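PDB 6LGO: cystathionine gamma-synthase from Xanthomonas oryzae pv. oryzae KACC 10331, which probably joins an activated homoserine ester to cysteine to make cystathionine, using pyridoxal phosphate. Local coordinates for residues V152-P157 and T181-T186; N159-I164 and D368-L373; K209-H214 and F250-G255; R330-A335 and L373-E378. The protein carries 1 engineered substitution. All coordinates share one frame; numbering follows the deposited sequence.

Contact 1: residues V152-P157 and T181-T186. With EBO ((2~{S})-2-azanyl-4-[(3~{S})-3-[(~{E})-[2-methyl-3-oxidanyl-5-(phosphonomethyl)pyridin-4-yl]methylideneamino]-4-oxidanyl-4-oxidanylidene-butyl]sulfanyl-butanoic acid), chain E.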
# COMPACT_ATOMS: atom_id res chain seq x y z
N VAL A 152 21.75 1.47 -31.68
CA VAL A 152 20.61 0.97 -32.48
C VAL A 152 19.58 0.41 -31.47
O VAL A 152 19.96 -0.49 -30.64
CB VAL A 152 21.05 -0.16 -33.42
CG1 VAL A 152 19.84 -0.78 -34.12
CG2 VAL A 152 22.10 0.31 -34.41
N LEU A 153 18.33 0.86 -31.59
CA LEU A 153 17.24 0.31 -30.76
C LEU A 153 16.37 -0.59 -31.64
O LEU A 153 15.96 -0.15 -32.72
CB LEU A 153 16.44 1.48 -30.16
CG LEU A 153 15.27 1.06 -29.29
CD1 LEU A 153 15.11 2.03 -28.15
CD2 LEU A 153 14.03 1.02 -30.08
N ILE A 154 16.10 -1.80 -31.16
CA ILE A 154 15.20 -2.78 -31.82
C ILE A 154 13.95 -2.89 -30.95
O ILE A 154 14.10 -3.05 -29.76
CB ILE A 154 15.91 -4.12 -31.95
CG1 ILE A 154 17.23 -3.98 -32.69
CG2 ILE A 154 15.00 -5.19 -32.49
CD1 ILE A 154 18.15 -5.14 -32.50
N GLU A 155 12.77 -2.93 -31.56
CA GLU A 155 11.54 -3.28 -30.85
C GLU A 155 10.93 -4.48 -31.53
O GLU A 155 10.31 -4.28 -32.56
CB GLU A 155 10.65 -2.05 -30.82
CG GLU A 155 9.36 -2.26 -30.10
CD GLU A 155 8.38 -1.09 -30.19
OE1 GLU A 155 7.26 -1.35 -30.60
OE2 GLU A 155 8.76 0.08 -29.89
N THR A 156 11.03 -5.69 -30.94
CA THR A 156 10.50 -6.88 -31.63
C THR A 156 9.86 -7.80 -30.61
O THR A 156 10.42 -8.09 -29.56
CB THR A 156 11.59 -7.55 -32.51
OG1 THR A 156 11.03 -8.70 -33.14
CG2 THR A 156 12.73 -8.14 -31.73
N PRO A 157 8.65 -8.28 -30.90
CA PRO A 157 7.82 -7.79 -31.99
C PRO A 157 7.38 -6.34 -31.83
O PRO A 157 7.33 -5.79 -30.73
CB PRO A 157 6.54 -8.62 -31.88
CG PRO A 157 6.92 -9.86 -31.11
CD PRO A 157 7.98 -9.35 -30.16
N THR A 181 23.64 -2.00 -29.05
CA THR A 181 22.25 -2.40 -29.31
C THR A 181 21.43 -2.41 -28.02
O THR A 181 21.93 -2.89 -27.01
CB THR A 181 22.11 -3.79 -29.96
OG1 THR A 181 22.97 -4.67 -29.26
CG2 THR A 181 22.47 -3.76 -31.42
N VAL A 182 20.20 -1.91 -28.13
CA VAL A 182 19.20 -2.00 -27.06
C VAL A 182 17.92 -2.54 -27.65
O VAL A 182 17.46 -2.02 -28.71
CB VAL A 182 18.98 -0.65 -26.38
CG1 VAL A 182 18.46 0.42 -27.32
CG2 VAL A 182 18.02 -0.84 -25.21
N VAL A 183 17.32 -3.51 -26.96
CA VAL A 183 16.08 -4.16 -27.46
C VAL A 183 14.97 -3.88 -26.43
O VAL A 183 15.06 -4.27 -25.22
CB VAL A 183 16.25 -5.68 -27.66
CG1 VAL A 183 15.00 -6.26 -28.26
CG2 VAL A 183 17.43 -6.06 -28.51
N ASP A 184 13.90 -3.31 -26.92
CA ASP A 184 12.65 -3.18 -26.15
C ASP A 184 11.93 -4.52 -26.28
O ASP A 184 11.34 -4.81 -27.30
CB ASP A 184 11.86 -1.98 -26.65
CG ASP A 184 10.60 -1.68 -25.88
OD1 ASP A 184 10.16 -2.62 -25.18
OD2 ASP A 184 10.06 -0.53 -26.06
N ASN A 185 11.91 -5.25 -25.18
CA ASN A 185 11.40 -6.63 -25.07
C ASN A 185 10.04 -6.60 -24.36
O ASN A 185 9.67 -7.63 -23.79
CB ASN A 185 12.42 -7.51 -24.37
CG ASN A 185 12.15 -8.99 -24.54
OD1 ASN A 185 12.63 -9.76 -23.69
ND2 ASN A 185 11.48 -9.39 -25.60
N THR A 186 9.30 -5.49 -24.39
CA THR A 186 8.04 -5.36 -23.62
C THR A 186 7.03 -6.44 -24.09
O THR A 186 6.32 -6.99 -23.25
CB THR A 186 7.51 -3.95 -23.83
OG1 THR A 186 8.46 -3.00 -23.35
CG2 THR A 186 6.15 -3.73 -23.21
O6 EBO E . 0.95 0.55 -26.57
C15 EBO E . 0.51 0.78 -25.39
O5 EBO E . -0.65 0.54 -25.01
C8 EBO E . 1.29 1.40 -24.30
C9 EBO E . 0.74 2.76 -23.71
C10 EBO E . -0.15 3.63 -24.67
S EBO E . -0.52 4.98 -23.69
C11 EBO E . -0.64 6.10 -25.00
C12 EBO E . -1.38 7.30 -24.52
C13 EBO E . -0.73 8.29 -23.60
C14 EBO E . 0.56 8.86 -24.08
O4 EBO E . 1.59 8.22 -23.95
O3 EBO E . 0.68 9.99 -24.54
N2 EBO E . -1.82 9.25 -23.49
N1 EBO E . 2.74 1.22 -24.65
C7 EBO E . 3.70 1.48 -23.90
C3 EBO E . 5.09 1.12 -24.21
C2 EBO E . 5.34 0.15 -25.22
O7 EBO E . 4.34 -0.43 -25.97
C4 EBO E . 6.20 1.71 -23.41
C6 EBO E . 6.21 2.61 -22.15
P EBO E . 5.32 2.82 -20.49
O2 EBO E . 5.34 2.13 -19.17
O1 EBO E . 5.90 4.20 -19.97
O EBO E . 3.82 3.25 -20.64
C5 EBO E . 7.47 1.24 -23.99
N EBO E . 7.77 0.33 -24.95
C1 EBO E . 6.72 -0.19 -25.57
C EBO E . 6.78 -1.23 -26.62
O HOH W 1 10.17 1.39 -28.12
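V152 O accepts from V182 N at 2.9 Å, the first of three backbone hydrogen bonds that zip these two parallel strands together. The next runs the other way, I154 N to V182 O at 2.8 Å, and D184 N to I154 O closes the series. This is the tight part. On one face L153 CB lies 3.6 Å from V182 CG1; that methyl sits between the backbone N and the carbonyl carbon of V182 (chi1 61°), which turns it to the neighbouring leucine. On the other face I154 CD1 reaches over to V183 CG2, but more loosely.

After I154 the side chains turn polar, and beyond E155 and D184 the chains part. E155 and D184 extend side by side toward the cofactor, their carboxylate planes 59° apart and OE2 of E155 4.1 Å from OD2 of D184. A water bridges the two, donating to E155 OE2 and to D184 OD2. E155 is held further by the backbone N of Y112. D184 OD1 is gripped twice by T186, through its backbone N in an Asx turn and through OG1 on the syn side, so the carboxylate is held with OD2 only 2.7 Å from the pyridine nitrogen N of EBO, the place of the aspartate in fold type I pyridoxal phosphate enzymes.

Together the strands belong to a beta-alpha-beta unit: helix 167-176 covers I154, T181 and V183, strand 104-108 flanks 151-155, and strand 202-206 lies on the far side of 180-184.

Contact 2: residues N159-I164 and D368-L373. With EBO ((2~{S})-2-azanyl-4-[(3~{S})-3-[(~{E})-[2-methyl-3-oxidanyl-5-(phosphonomethyl)pyridin-4-yl]methylideneamino]-4-oxidanyl-4-oxidanylidene-butyl]sulfanyl-butanoic acid), chain E.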
# COMPACT_ATOMS: atom_id res chain seq x y z
N ASN A 159 5.12 -2.88 -32.11
CA ASN A 159 3.79 -2.43 -31.66
C ASN A 159 3.31 -1.38 -32.65
O ASN A 159 3.98 -0.35 -32.74
CB ASN A 159 3.95 -1.83 -30.26
CG ASN A 159 2.73 -1.17 -29.69
OD1 ASN A 159 2.90 -0.60 -28.63
ND2 ASN A 159 1.55 -1.30 -30.27
N PRO A 160 2.17 -1.54 -33.36
CA PRO A 160 1.25 -2.66 -33.16
C PRO A 160 1.17 -3.67 -34.32
O PRO A 160 0.22 -4.43 -34.34
CB PRO A 160 -0.07 -1.85 -33.12
CG PRO A 160 0.12 -0.86 -34.28
CD PRO A 160 1.61 -0.52 -34.25
N LEU A 161 2.13 -3.69 -35.24
CA LEU A 161 1.96 -4.59 -36.41
C LEU A 161 2.69 -5.91 -36.24
O LEU A 161 2.44 -6.77 -37.05
CB LEU A 161 2.33 -3.88 -37.71
CG LEU A 161 1.32 -2.80 -38.09
CD1 LEU A 161 1.94 -1.80 -39.04
CD2 LEU A 161 0.00 -3.37 -38.65
N LEU A 162 3.42 -6.10 -35.15
CA LEU A 162 4.06 -7.40 -34.83
C LEU A 162 5.05 -7.77 -35.98
O LEU A 162 5.22 -8.93 -36.36
CB LEU A 162 2.95 -8.45 -34.65
CG LEU A 162 2.13 -8.46 -33.35
CD1 LEU A 162 2.98 -8.53 -32.12
CD2 LEU A 162 1.16 -7.33 -33.20
N ARG A 163 5.75 -6.79 -36.49
CA ARG A 163 6.86 -6.99 -37.47
C ARG A 163 7.98 -7.61 -36.60
O ARG A 163 8.07 -7.31 -35.40
CB ARG A 163 6.93 -5.65 -38.23
CG ARG A 163 7.34 -5.57 -39.67
CD ARG A 163 6.58 -4.77 -40.78
NE ARG A 163 6.39 -3.50 -40.24
CZ ARG A 163 5.52 -2.56 -40.56
NH1 ARG A 163 4.73 -2.61 -41.61
NH2 ARG A 163 5.47 -1.55 -39.70
N ILE A 164 8.73 -8.58 -37.11
CA ILE A 164 9.76 -9.34 -36.35
C ILE A 164 11.12 -8.94 -36.86
O ILE A 164 11.35 -9.06 -38.09
CB ILE A 164 9.55 -10.87 -36.47
CG1 ILE A 164 8.13 -11.31 -36.13
CG2 ILE A 164 10.51 -11.59 -35.57
CD1 ILE A 164 7.80 -11.18 -34.63
N ASP A 368 -5.96 3.57 -40.39
CA ASP A 368 -7.09 4.11 -39.60
C ASP A 368 -8.06 2.99 -39.17
O ASP A 368 -8.85 3.23 -38.20
CB ASP A 368 -7.72 5.28 -40.37
CG ASP A 368 -6.88 6.58 -40.29
OD1 ASP A 368 -5.76 6.57 -39.72
OD2 ASP A 368 -7.38 7.62 -40.77
N GLY A 369 -8.01 1.83 -39.79
CA GLY A 369 -8.90 0.68 -39.52
C GLY A 369 -8.27 -0.31 -38.52
O GLY A 369 -8.95 -1.22 -38.08
N LEU A 370 -7.03 -0.12 -38.11
CA LEU A 370 -6.32 -1.20 -37.34
C LEU A 370 -6.86 -1.23 -35.90
O LEU A 370 -6.95 -0.16 -35.27
CB LEU A 370 -4.81 -0.99 -37.38
CG LEU A 370 -4.01 -2.15 -36.79
CD1 LEU A 370 -4.03 -3.39 -37.69
CD2 LEU A 370 -2.58 -1.74 -36.47
N LEU A 371 -7.25 -2.43 -35.46
CA LEU A 371 -7.52 -2.78 -34.04
C LEU A 371 -6.42 -3.71 -33.51
O LEU A 371 -5.96 -4.59 -34.26
CB LEU A 371 -8.93 -3.36 -33.93
CG LEU A 371 -10.02 -2.35 -34.30
CD1 LEU A 371 -11.34 -3.07 -34.45
CD2 LEU A 371 -10.08 -1.16 -33.29
N ARG A 372 -6.02 -3.47 -32.26
CA ARG A 372 -5.04 -4.28 -31.50
C ARG A 372 -5.71 -4.94 -30.31
O ARG A 372 -6.41 -4.26 -29.56
CB ARG A 372 -3.88 -3.41 -31.04
CG ARG A 372 -2.71 -4.18 -30.48
CD ARG A 372 -1.73 -3.20 -29.87
NE ARG A 372 -2.21 -2.70 -28.58
CZ ARG A 372 -1.60 -1.79 -27.81
NH1 ARG A 372 -0.46 -1.25 -28.22
NH2 ARG A 372 -2.18 -1.45 -26.64
N LEU A 373 -5.48 -6.25 -30.16
CA LEU A 373 -6.00 -7.01 -29.01
C LEU A 373 -4.85 -7.31 -28.08
O LEU A 373 -3.78 -7.73 -28.60
CB LEU A 373 -6.56 -8.32 -29.50
CG LEU A 373 -7.77 -8.25 -30.41
CD1 LEU A 373 -8.23 -9.68 -30.77
CD2 LEU A 373 -8.87 -7.46 -29.70
O6 EBO E . 0.95 0.55 -26.57
C15 EBO E . 0.51 0.78 -25.39
O5 EBO E . -0.65 0.54 -25.01
C8 EBO E . 1.29 1.40 -24.30
C9 EBO E . 0.74 2.76 -23.71
C10 EBO E . -0.15 3.63 -24.67
S EBO E . -0.52 4.98 -23.69
C11 EBO E . -0.64 6.10 -25.00
C12 EBO E . -1.38 7.30 -24.52
C13 EBO E . -0.73 8.29 -23.60
C14 EBO E . 0.56 8.86 -24.08
O4 EBO E . 1.59 8.22 -23.95
O3 EBO E . 0.68 9.99 -24.54
N2 EBO E . -1.82 9.25 -23.49
N1 EBO E . 2.74 1.22 -24.65
C7 EBO E . 3.70 1.48 -23.90
C3 EBO E . 5.09 1.12 -24.21
C2 EBO E . 5.34 0.15 -25.22
O7 EBO E . 4.34 -0.43 -25.97
C4 EBO E . 6.20 1.71 -23.41
C6 EBO E . 6.21 2.61 -22.15
P EBO E . 5.32 2.82 -20.49
O2 EBO E . 5.34 2.13 -19.17
O1 EBO E . 5.90 4.20 -19.97
O EBO E . 3.82 3.25 -20.64
C5 EBO E . 7.47 1.24 -23.99
N EBO E . 7.77 0.33 -24.95
C1 EBO E . 6.72 -0.19 -25.57
C EBO E . 6.78 -1.23 -26.62
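R372 and N159 bring the two parts of a fold type I pyridoxal phosphate enzyme together at the amino-acid carboxylate of EBO, the one on C8: the loop 159-164 follows strand 151-155 of the seven-stranded sheet, while R372 stands on strand 371-374 of the smaller C-terminal sheet. From CB, which points to the loop, the arginine runs out extended, its CG trans to the backbone N (chi1 -170°); the side chain also touches M310 of strand 310-315. CD then packs against P160 CB at 3.9 Å. A bend at chi3 (76°) turns the guanidinium out of line and presents both its terminal nitrogens to EBO. The N159 amide lies at the edge of the guanidinium, near its plane, with the two flat groups inclined 41° to each other; its backbone N is held by E155.

Nearer the start of strand 371-374 the contact is apolar. L370 CD2 meets P160 CG at 3.6 Å and L161 CD2 at 3.8 Å, and Y287 of strand 283-287 touches both leucines. The peptide bond before P160 is cis, and the proline CB is directed to segment 368-373.

At the tip the grip is bidentate and nearly straight: R372 NH1 donates to O6 of EBO at 2.8 Å, and R372 NH2 donates to O5 of the same carboxylate at 3.0 Å.

Contact 3: residues K209-H214 and F250-G255. With EBO ((2~{S})-2-azanyl-4-[(3~{S})-3-[(~{E})-[2-methyl-3-oxidanyl-5-(phosphonomethyl)pyridin-4-yl]methylideneamino]-4-oxidanyl-4-oxidanylidene-butyl]sulfanyl-butanoic acid), chain E.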
# COMPACT_ATOMS: atom_id res chain seq x y z
N LYS A 209 3.51 -3.73 -18.47
CA LYS A 209 2.79 -4.73 -19.29
C LYS A 209 2.82 -6.10 -18.61
O LYS A 209 2.28 -6.18 -17.54
CB LYS A 209 3.22 -4.67 -20.75
CG LYS A 209 3.33 -3.26 -21.29
CD LYS A 209 2.18 -2.27 -20.95
CE LYS A 209 2.45 -0.96 -21.69
NZ LYS A 209 1.65 0.10 -21.06
N TYR A 210 3.29 -7.14 -19.27
CA TYR A 210 3.24 -8.53 -18.77
C TYR A 210 3.97 -8.74 -17.44
O TYR A 210 3.59 -9.57 -16.64
CB TYR A 210 3.90 -9.42 -19.81
CG TYR A 210 3.03 -9.62 -21.03
CD1 TYR A 210 1.88 -10.40 -20.95
CD2 TYR A 210 3.30 -8.96 -22.22
CE1 TYR A 210 1.05 -10.59 -22.05
CE2 TYR A 210 2.46 -9.11 -23.33
CZ TYR A 210 1.34 -9.93 -23.24
OH TYR A 210 0.54 -10.10 -24.35
N ILE A 211 5.09 -8.06 -17.22
CA ILE A 211 5.92 -8.41 -16.05
C ILE A 211 5.06 -8.15 -14.78
O ILE A 211 4.88 -9.06 -13.95
CB ILE A 211 7.23 -7.61 -16.06
CG1 ILE A 211 8.21 -8.15 -17.09
CG2 ILE A 211 7.87 -7.58 -14.68
CD1 ILE A 211 9.26 -7.15 -17.43
N ASN A 212 4.51 -6.95 -14.65
CA ASN A 212 3.52 -6.65 -13.60
C ASN A 212 2.23 -7.44 -13.78
O ASN A 212 1.76 -8.06 -12.79
CB ASN A 212 3.18 -5.17 -13.47
CG ASN A 212 2.28 -4.91 -12.29
OD1 ASN A 212 1.15 -4.41 -12.46
ND2 ASN A 212 2.73 -5.31 -11.13
N GLY A 213 1.60 -7.35 -14.94
CA GLY A 213 0.51 -8.29 -15.29
C GLY A 213 -0.87 -7.87 -14.84
O GLY A 213 -1.86 -8.53 -15.20
N HIS A 214 -0.98 -6.86 -13.96
CA HIS A 214 -2.25 -6.54 -13.27
C HIS A 214 -2.67 -5.09 -13.49
O HIS A 214 -3.56 -4.63 -12.81
CB HIS A 214 -2.09 -6.94 -11.80
CG HIS A 214 -1.88 -8.42 -11.59
ND1 HIS A 214 -0.69 -9.05 -11.80
CD2 HIS A 214 -2.72 -9.39 -11.16
CE1 HIS A 214 -0.78 -10.33 -11.54
NE2 HIS A 214 -2.04 -10.60 -11.17
N PHE A 250 7.48 -3.61 -5.32
CA PHE A 250 6.79 -4.65 -4.56
C PHE A 250 5.65 -5.25 -5.42
O PHE A 250 5.57 -6.50 -5.54
CB PHE A 250 6.29 -4.09 -3.23
CG PHE A 250 5.16 -4.91 -2.68
CD1 PHE A 250 5.43 -6.10 -2.05
CD2 PHE A 250 3.87 -4.50 -2.78
CE1 PHE A 250 4.40 -6.91 -1.62
CE2 PHE A 250 2.83 -5.32 -2.35
CZ PHE A 250 3.10 -6.52 -1.79
N LEU A 251 4.76 -4.45 -5.97
CA LEU A 251 3.64 -5.04 -6.71
C LEU A 251 4.13 -5.71 -7.99
O LEU A 251 3.53 -6.71 -8.42
CB LEU A 251 2.66 -3.95 -7.10
CG LEU A 251 1.69 -3.51 -5.99
CD1 LEU A 251 0.78 -2.36 -6.48
CD2 LEU A 251 0.81 -4.69 -5.54
N THR A 252 5.13 -5.08 -8.63
CA THR A 252 5.73 -5.60 -9.84
C THR A 252 6.33 -6.98 -9.51
O THR A 252 6.04 -7.89 -10.23
CB THR A 252 6.70 -4.59 -10.45
OG1 THR A 252 6.03 -3.40 -10.81
CG2 THR A 252 7.25 -5.13 -11.76
N LEU A 253 7.15 -7.11 -8.46
CA LEU A 253 7.74 -8.41 -8.07
C LEU A 253 6.60 -9.42 -7.79
O LEU A 253 6.61 -10.54 -8.30
CB LEU A 253 8.64 -8.19 -6.86
CG LEU A 253 9.63 -9.30 -6.59
CD1 LEU A 253 10.75 -9.33 -7.59
CD2 LEU A 253 10.27 -9.12 -5.27
N ARG A 254 5.52 -9.00 -7.14
CA ARG A 254 4.43 -9.91 -6.84
C ARG A 254 3.83 -10.44 -8.15
O ARG A 254 3.53 -11.64 -8.23
CB ARG A 254 3.42 -9.16 -6.02
CG ARG A 254 2.31 -10.03 -5.49
CD ARG A 254 1.26 -9.18 -4.81
NE ARG A 254 0.43 -9.90 -3.81
CZ ARG A 254 -0.85 -10.20 -3.96
NH1 ARG A 254 -1.42 -10.03 -5.13
NH2 ARG A 254 -1.58 -10.61 -2.93
N GLY A 255 3.58 -9.52 -9.07
CA GLY A 255 3.18 -9.85 -10.43
C GLY A 255 4.11 -10.85 -11.09
O GLY A 255 3.58 -11.75 -11.71
O6 EBO E . 0.95 0.55 -26.57
C15 EBO E . 0.51 0.78 -25.39
O5 EBO E . -0.65 0.54 -25.01
C8 EBO E . 1.29 1.40 -24.30
C9 EBO E . 0.74 2.76 -23.71
C10 EBO E . -0.15 3.63 -24.67
S EBO E . -0.52 4.98 -23.69
C11 EBO E . -0.64 6.10 -25.00
C12 EBO E . -1.38 7.30 -24.52
C13 EBO E . -0.73 8.29 -23.60
C14 EBO E . 0.56 8.86 -24.08
O4 EBO E . 1.59 8.22 -23.95
O3 EBO E . 0.68 9.99 -24.54
N2 EBO E . -1.82 9.25 -23.49
N1 EBO E . 2.74 1.22 -24.65
C7 EBO E . 3.70 1.48 -23.90
C3 EBO E . 5.09 1.12 -24.21
C2 EBO E . 5.34 0.15 -25.22
O7 EBO E . 4.34 -0.43 -25.97
C4 EBO E . 6.20 1.71 -23.41
C6 EBO E . 6.21 2.61 -22.15
P EBO E . 5.32 2.82 -20.49
O2 EBO E . 5.34 2.13 -19.17
O1 EBO E . 5.90 4.20 -19.97
O EBO E . 3.82 3.25 -20.64
C5 EBO E . 7.47 1.24 -23.99
N EBO E . 7.77 0.33 -24.95
C1 EBO E . 6.72 -0.19 -25.57
C EBO E . 6.78 -1.23 -26.62
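N212 O is met by two groups, H214 of its own loop and G255 of the helix. H214 ND1 donates to it at 2.8 Å and nearly straight (170°), with the oxygen in the plane of the imidazole ring. From helix 246-256, G255 CA approaches the same oxygen at 3.3 Å in a CA-H...O contact. G255 carries no side chain, and that lets the loop backbone settle directly on the helix; I211 O also lies close, 3.5 Å from G255 C. H214 CE1 lies 4.1 Å from G255 CA, at an oblique approach to the ring.

One turn earlier along the helix the contact is made by side chains. The N212 amide lies along L251 and T252. I211 CG2 touches T252 CG2 at 3.9 Å, the threonine methyl being trans to its backbone N, while OG1 turns back to the carbonyl of D248. L68 and L72 of helix 63-76 close over this methyl pair. R254 looks outward to the third subunit, where it forms a salt bridge with D216 of that subunit.

Segment 209-214 begins with K209, predicted to be the lysine that binds pyridoxal phosphate. Its NZ stands 3.5 Å from C8 of EBO and bonds to S337 and to Y57 of the second subunit, an amine released from the cofactor, as in the external aldimine state of a fold type I active site.

Contact 4: residues R330-A335 and L373-E378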
# COMPACT_ATOMS: atom_id res chain seq x y z
N ARG A 330 -18.02 -7.03 -24.26
CA ARG A 330 -18.23 -7.21 -22.81
C ARG A 330 -16.91 -7.54 -22.13
O ARG A 330 -16.81 -7.12 -21.02
CB ARG A 330 -19.23 -8.33 -22.50
CG ARG A 330 -20.68 -7.98 -22.90
CD ARG A 330 -21.57 -9.17 -23.34
NE ARG A 330 -22.53 -9.66 -22.34
CZ ARG A 330 -22.24 -10.29 -21.19
NH1 ARG A 330 -20.99 -10.52 -20.81
NH2 ARG A 330 -23.21 -10.66 -20.38
N TYR A 331 -15.94 -8.23 -22.79
CA TYR A 331 -14.74 -8.82 -22.13
C TYR A 331 -13.46 -8.16 -22.61
O TYR A 331 -12.47 -8.31 -21.96
CB TYR A 331 -14.68 -10.31 -22.31
CG TYR A 331 -15.83 -11.02 -21.68
CD1 TYR A 331 -16.22 -10.74 -20.37
CD2 TYR A 331 -16.58 -11.92 -22.40
CE1 TYR A 331 -17.31 -11.38 -19.80
CE2 TYR A 331 -17.68 -12.56 -21.84
CZ TYR A 331 -18.02 -12.31 -20.52
OH TYR A 331 -19.08 -12.97 -19.97
N PHE A 332 -13.52 -7.36 -23.65
CA PHE A 332 -12.37 -6.63 -24.20
C PHE A 332 -12.68 -5.16 -23.88
O PHE A 332 -13.66 -4.63 -24.45
CB PHE A 332 -12.23 -6.90 -25.70
CG PHE A 332 -11.60 -8.21 -26.07
CD1 PHE A 332 -12.37 -9.36 -26.18
CD2 PHE A 332 -10.23 -8.31 -26.32
CE1 PHE A 332 -11.77 -10.57 -26.52
CE2 PHE A 332 -9.65 -9.53 -26.61
CZ PHE A 332 -10.42 -10.67 -26.70
N THR A 333 -12.03 -4.63 -22.85
CA THR A 333 -12.18 -3.23 -22.47
C THR A 333 -11.38 -2.36 -23.46
O THR A 333 -10.12 -2.57 -23.70
CB THR A 333 -11.66 -3.05 -21.06
OG1 THR A 333 -12.28 -3.95 -20.15
CG2 THR A 333 -11.79 -1.60 -20.65
N LEU A 334 -12.06 -1.36 -23.98
CA LEU A 334 -11.46 -0.35 -24.86
C LEU A 334 -10.64 0.54 -23.97
O LEU A 334 -11.24 1.32 -23.15
CB LEU A 334 -12.58 0.40 -25.56
CG LEU A 334 -12.03 1.48 -26.49
CD1 LEU A 334 -11.12 0.91 -27.58
CD2 LEU A 334 -13.20 2.31 -27.07
N ALA A 335 -9.33 0.35 -24.04
CA ALA A 335 -8.34 1.04 -23.20
C ALA A 335 -6.95 0.94 -23.79
O ALA A 335 -6.64 -0.00 -24.54
CB ALA A 335 -8.39 0.50 -21.77
N LEU A 373 -5.48 -6.25 -30.16
CA LEU A 373 -6.00 -7.01 -29.01
C LEU A 373 -4.85 -7.31 -28.08
O LEU A 373 -3.78 -7.73 -28.60
CB LEU A 373 -6.56 -8.32 -29.50
CG LEU A 373 -7.77 -8.25 -30.41
CD1 LEU A 373 -8.23 -9.68 -30.77
CD2 LEU A 373 -8.87 -7.46 -29.70
N SER A 374 -5.03 -7.06 -26.78
CA SER A 374 -4.21 -7.66 -25.71
C SER A 374 -5.07 -8.76 -25.11
O SER A 374 -6.03 -8.47 -24.42
CB SER A 374 -3.80 -6.68 -24.63
OG SER A 374 -2.91 -7.30 -23.68
N ILE A 375 -4.74 -9.99 -25.41
CA ILE A 375 -5.59 -11.14 -24.97
C ILE A 375 -5.15 -11.51 -23.58
O ILE A 375 -3.93 -11.73 -23.37
CB ILE A 375 -5.43 -12.29 -25.98
CG1 ILE A 375 -6.14 -11.82 -27.25
CG2 ILE A 375 -6.00 -13.58 -25.43
CD1 ILE A 375 -5.59 -12.39 -28.41
N GLY A 376 -6.12 -11.48 -22.69
CA GLY A 376 -5.97 -11.83 -21.27
C GLY A 376 -6.08 -13.33 -21.04
O GLY A 376 -5.85 -14.12 -22.00
N ILE A 377 -6.41 -13.69 -19.80
CA ILE A 377 -6.41 -15.06 -19.27
C ILE A 377 -7.80 -15.49 -18.86
O ILE A 377 -7.89 -16.54 -18.14
CB ILE A 377 -5.40 -15.23 -18.13
CG1 ILE A 377 -5.76 -14.48 -16.84
CG2 ILE A 377 -4.03 -14.88 -18.65
CD1 ILE A 377 -4.77 -14.71 -15.68
N GLU A 378 -8.80 -14.78 -19.35
CA GLU A 378 -10.20 -15.23 -19.17
C GLU A 378 -10.38 -16.59 -19.92
O GLU A 378 -9.53 -17.03 -20.68
CB GLU A 378 -11.19 -14.19 -19.73
CG GLU A 378 -11.17 -12.84 -19.06
CD GLU A 378 -10.25 -11.88 -19.78
OE1 GLU A 378 -9.39 -12.33 -20.61
OE2 GLU A 378 -10.42 -10.71 -19.56
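The F332 ring presents its CD2-CE2 border to the strand at L373. I375 CG1 lies at the ring edge, close to the ring plane and 4.2 Å from F332 CE2. L373 CD2 comes in obliquely, 3.7 Å from F332 CD2, and the two side chains cross at about a right angle. F332 CG stands trans to the carbonyl carbon (chi1 -78°), which swings the ring across to L373 although the CA atoms of these residues are 8.0 Å apart. The second flat group, the Y331 ring, has one face under R330 CB, but R330 is poorly ordered.

The gap has a reason in the topology. In the C-terminal sheet strand 344-346 runs between strands 333-334 and 371-374, so the two segments are next-but-one neighbours and meet through side chains. S343 and, from helix 380-395, D386 and L387 also touch F332, while L373 packs on M311 and F313 of strand 310-315. D386 accepts hydrogen bonds from the backbone N of R330 and Y331, just before F332.

E378 lies at the far end, its chain bent at chi2 (93°). OE2 lies 4.0 Å from Y331 O, and its salt bridge is with R22 of the third subunit, while OE1 takes the hydroxyl of S343.

The chemistry is therefore divided: a small apolar cluster of F332, L373 and I375 joins the chain at strand 333-334 to the end of strand 371-374, and the buried E378 carboxylate, farther along the chain, is committed to the tetramer interface.

Overall arrangement
All four contacts are largely buried, but they lie at different depths. Contact 1, its centre about 8 Å from the centre of the chain, is sheet core held by backbone bonds; contact 4, its centre about 18 Å from the same point, relies on side-chain packing beside the third subunit, which contact 3 also touches. Contacts 1, 2 and 3 all touch EBO: the first at its pyridine nitrogen, the second at the carboxylate on its alpha carbon, the third near that carbon. P157 packs on L162 and T186 on K209, so contact 1 abuts both 2 and 3. Contacts 2 and 4 share L373, strand 371-374 sending R372 to the active site and L373 to the F332 cluster.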